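Local coordinates for putative hydrolase (Bacteroides ovatus, PDB 4HBS), which is of unknown function but adopts a five-bladed beta-propeller fold and is probably a hydrolase, perhaps acting on glycosides, at residues Cys379-Phe382 / Trp383-Phe386. Residues are numbered along the deposited sequence; the frame is centred on the assembly and turned at random.
With GOL (glycerol), chain E.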
ATOM      1  N   CYS A 379      -5.156   3.745  16.398  1.00 44.89           N
ATOM      2  CA  CYS A 379      -5.374   3.799  17.858  1.00 44.50           C
ATOM      3  C   CYS A 379      -6.795   3.247  18.094  1.00 47.12           C
ATOM      4  O   CYS A 379      -7.626   3.305  17.178  1.00 45.57           O
ATOM      5  CB  CYS A 379      -5.170   5.193  18.437  1.00 45.00           C
ATOM      6  SG  CYS A 379      -6.137   6.480  17.641  1.00 49.09           S
ATOM      7  N   SER A 380      -7.040   2.604  19.249  1.00 44.22           N
ATOM      8  CA  SER A 380      -8.338   1.949  19.529  1.00 44.71           C
ATOM      9  C   SER A 380      -9.524   2.884  19.352  1.00 49.32           C
ATOM     10  O   SER A 380     -10.492   2.536  18.672  1.00 48.64           O
ATOM     11  CB  SER A 380      -8.367   1.378  20.943  1.00 50.19           C
ATOM     12  OG  SER A 380      -7.232   0.567  21.207  1.00 65.51           O
ATOM     13  N   ASN A 381      -9.425   4.086  19.924  1.00 46.88           N
ATOM     14  CA  ASN A 381     -10.488   5.077  19.885  1.00 47.13           C
ATOM     15  C   ASN A 381     -10.228   6.138  18.807  1.00 50.36           C
ATOM     16  O   ASN A 381      -9.165   6.758  18.787  1.00 50.95           O
ATOM     17  CB  ASN A 381     -10.620   5.704  21.241  1.00 49.39           C
ATOM     18  CG  ASN A 381     -10.823   4.693  22.373  1.00 82.20           C
ATOM     19  OD1 ASN A 381      -9.977   4.557  23.261  1.00 82.34           O
ATOM     20  ND2 ASN A 381     -11.916   3.911  22.345  1.00 72.28           N
ATOM     21  N   PHE A 382     -11.202   6.345  17.908  1.00 45.47           N
ATOM     22  CA  PHE A 382     -11.040   7.263  16.776  1.00 44.21           C
ATOM     23  C   PHE A 382     -10.804   8.710  17.180  1.00 46.74           C
ATOM     24  O   PHE A 382     -10.113   9.425  16.446  1.00 47.00           O
ATOM     25  CB  PHE A 382     -12.261   7.198  15.822  1.00 45.77           C
ATOM     26  CG  PHE A 382     -12.059   7.919  14.499  1.00 46.68           C
ATOM     27  CD1 PHE A 382     -11.394   7.306  13.444  1.00 49.29           C
ATOM     28  CD2 PHE A 382     -12.472   9.231  14.334  1.00 48.59           C
ATOM     29  CE1 PHE A 382     -11.164   7.991  12.245  1.00 49.68           C
ATOM     30  CE2 PHE A 382     -12.255   9.912  13.130  1.00 50.80           C
ATOM     31  CZ  PHE A 382     -11.622   9.282  12.089  1.00 48.35           C
ATOM     32  N   TRP A 383     -11.360   9.144  18.346  0.50 41.21           N
ATOM     33  CA  TRP A 383     -11.211  10.519  18.831  0.50 40.08           C
ATOM     34  C   TRP A 383      -9.781  10.855  19.199  0.50 46.42           C
ATOM     35  O   TRP A 383      -9.418  12.031  19.189  0.50 47.42           O
ATOM     36  CB  TRP A 383     -12.128  10.801  20.045  0.50 38.17           C
ATOM     37  CG  TRP A 383     -12.097   9.810  21.186  0.50 38.14           C
ATOM     38  CD1 TRP A 383     -11.425   9.936  22.370  0.50 41.26           C
ATOM     39  CD2 TRP A 383     -12.900   8.632  21.308  0.50 37.42           C
ATOM     40  NE1 TRP A 383     -11.716   8.875  23.194  0.50 40.26           N
ATOM     41  CE2 TRP A 383     -12.639   8.072  22.574  0.50 41.43           C
ATOM     42  CE3 TRP A 383     -13.798   7.981  20.458  0.50 37.71           C
ATOM     43  CZ2 TRP A 383     -13.234   6.881  22.995  0.50 40.78           C
ATOM     44  CZ3 TRP A 383     -14.376   6.805  20.878  0.50 39.05           C
ATOM     45  CH2 TRP A 383     -14.097   6.270  22.132  0.50 40.29           C
ATOM     46  N   ASP A 384      -8.951   9.831  19.483  1.00 43.06           N
ATOM     47  CA  ASP A 384      -7.562  10.037  19.891  1.00 42.68           C
ATOM     48  C   ASP A 384      -6.665  10.453  18.696  1.00 46.41           C
ATOM     49  O   ASP A 384      -5.488  10.749  18.910  1.00 47.47           O
ATOM     50  CB  ASP A 384      -7.006   8.812  20.635  1.00 44.28           C
ATOM     51  CG  ASP A 384      -7.626   8.632  22.016  1.00 54.06           C
ATOM     52  OD1 ASP A 384      -7.978   9.649  22.649  1.00 55.83           O
ATOM     53  OD2 ASP A 384      -7.705   7.484  22.483  1.00 59.95           O
ATOM     54  N   ASN A 385      -7.234  10.549  17.464  1.00 40.92           N
ATOM     55  CA  ASN A 385      -6.573  11.089  16.286  1.00 39.26           C
ATOM     56  C   ASN A 385      -6.666  12.622  16.289  1.00 42.80           C
ATOM     57  O   ASN A 385      -6.172  13.223  15.351  1.00 42.08           O
ATOM     58  CB  ASN A 385      -7.214  10.527  14.988  1.00 34.73           C
ATOM     59  CG  ASN A 385      -7.011   9.042  14.811  1.00 49.43           C
ATOM     60  OD1 ASN A 385      -5.874   8.552  14.696  1.00 43.04           O
ATOM     61  ND2 ASN A 385      -8.096   8.287  14.784  1.00 42.04           N
ATOM     62  N   PHE A 386      -7.300  13.264  17.339  1.00 40.15           N
ATOM     63  CA  PHE A 386      -7.454  14.730  17.432  1.00 40.33           C
ATOM     64  C   PHE A 386      -7.226  15.317  18.822  1.00 46.64           C
ATOM     65  O   PHE A 386      -7.320  14.622  19.833  1.00 47.23           O
ATOM     66  CB  PHE A 386      -8.895  15.133  17.055  1.00 41.53           C
ATOM     67  CG  PHE A 386      -9.448  14.531  15.794  1.00 41.62           C
ATOM     68  CD1 PHE A 386     -10.018  13.264  15.804  1.00 43.33           C
ATOM     69  CD2 PHE A 386      -9.462  15.255  14.607  1.00 42.95           C
ATOM     70  CE1 PHE A 386     -10.529  12.704  14.643  1.00 42.80           C
ATOM     71  CE2 PHE A 386      -9.996  14.703  13.448  1.00 44.58           C
ATOM     72  CZ  PHE A 386     -10.502  13.417  13.469  1.00 41.84           C
TER
HETATM   73  C1  GOL E 503      -9.250   4.017  14.156  1.00 76.60           C
HETATM   74  O1  GOL E 503      -8.768   5.011  15.057  1.00 74.31           O
HETATM   75  C2  GOL E 503     -10.004   2.918  14.876  1.00 77.46           C
HETATM   76  O2  GOL E 503     -11.252   3.417  15.374  1.00 77.48           O
HETATM   77  C3  GOL E 503     -10.254   1.744  13.956  1.00 76.96           C
HETATM   78  O3  GOL E 503     -10.702   0.604  14.682  1.00 76.28           O
HETATM   79  O   HOH W   1      -6.814   5.188  21.550  1.00 39.91           O
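Asn385 grips Phe382 O with two donors arriving from the same face of the carbonyl plane. Its backbone N lies 3.3 Å from Phe382 O with a nearly straight N-H (162°), whereas ND2, at 2.9 Å from that oxygen, bends to 135°. With CG beside the backbone N (chi1 -66°), the amide folds back over this turn, and ND2 also sits above the rim of one Phe382 ring face, 3.7 Å from CD1. A weak bond runs from ND2 to O1 of a glycerol, probably from the crystallisation liquor; that O1 donates to Cys379 O. Replacing this asparagine by alanine is likely to cost Phe382 O its shorter, side-chain bond and the glycerol its amide contact. One residue earlier, Asp384 N donates to Asn381 O at 3.2 Å, the two i to i+3 bonds marking a 3-10 turn. A water bridges Asn381 N and Asp384 OD2, 2.6 Å from the latter. In one of two Trp383 conformers, Asn381 CB makes a tentative CH-pi contact, 3.4 Å from the six-membered ring centroid. The turn lies at the surface, in the loop joining strands 371-377 and 399-403 of one propeller sheet; Arg89, from strand 88-93, donates to Asn385 O.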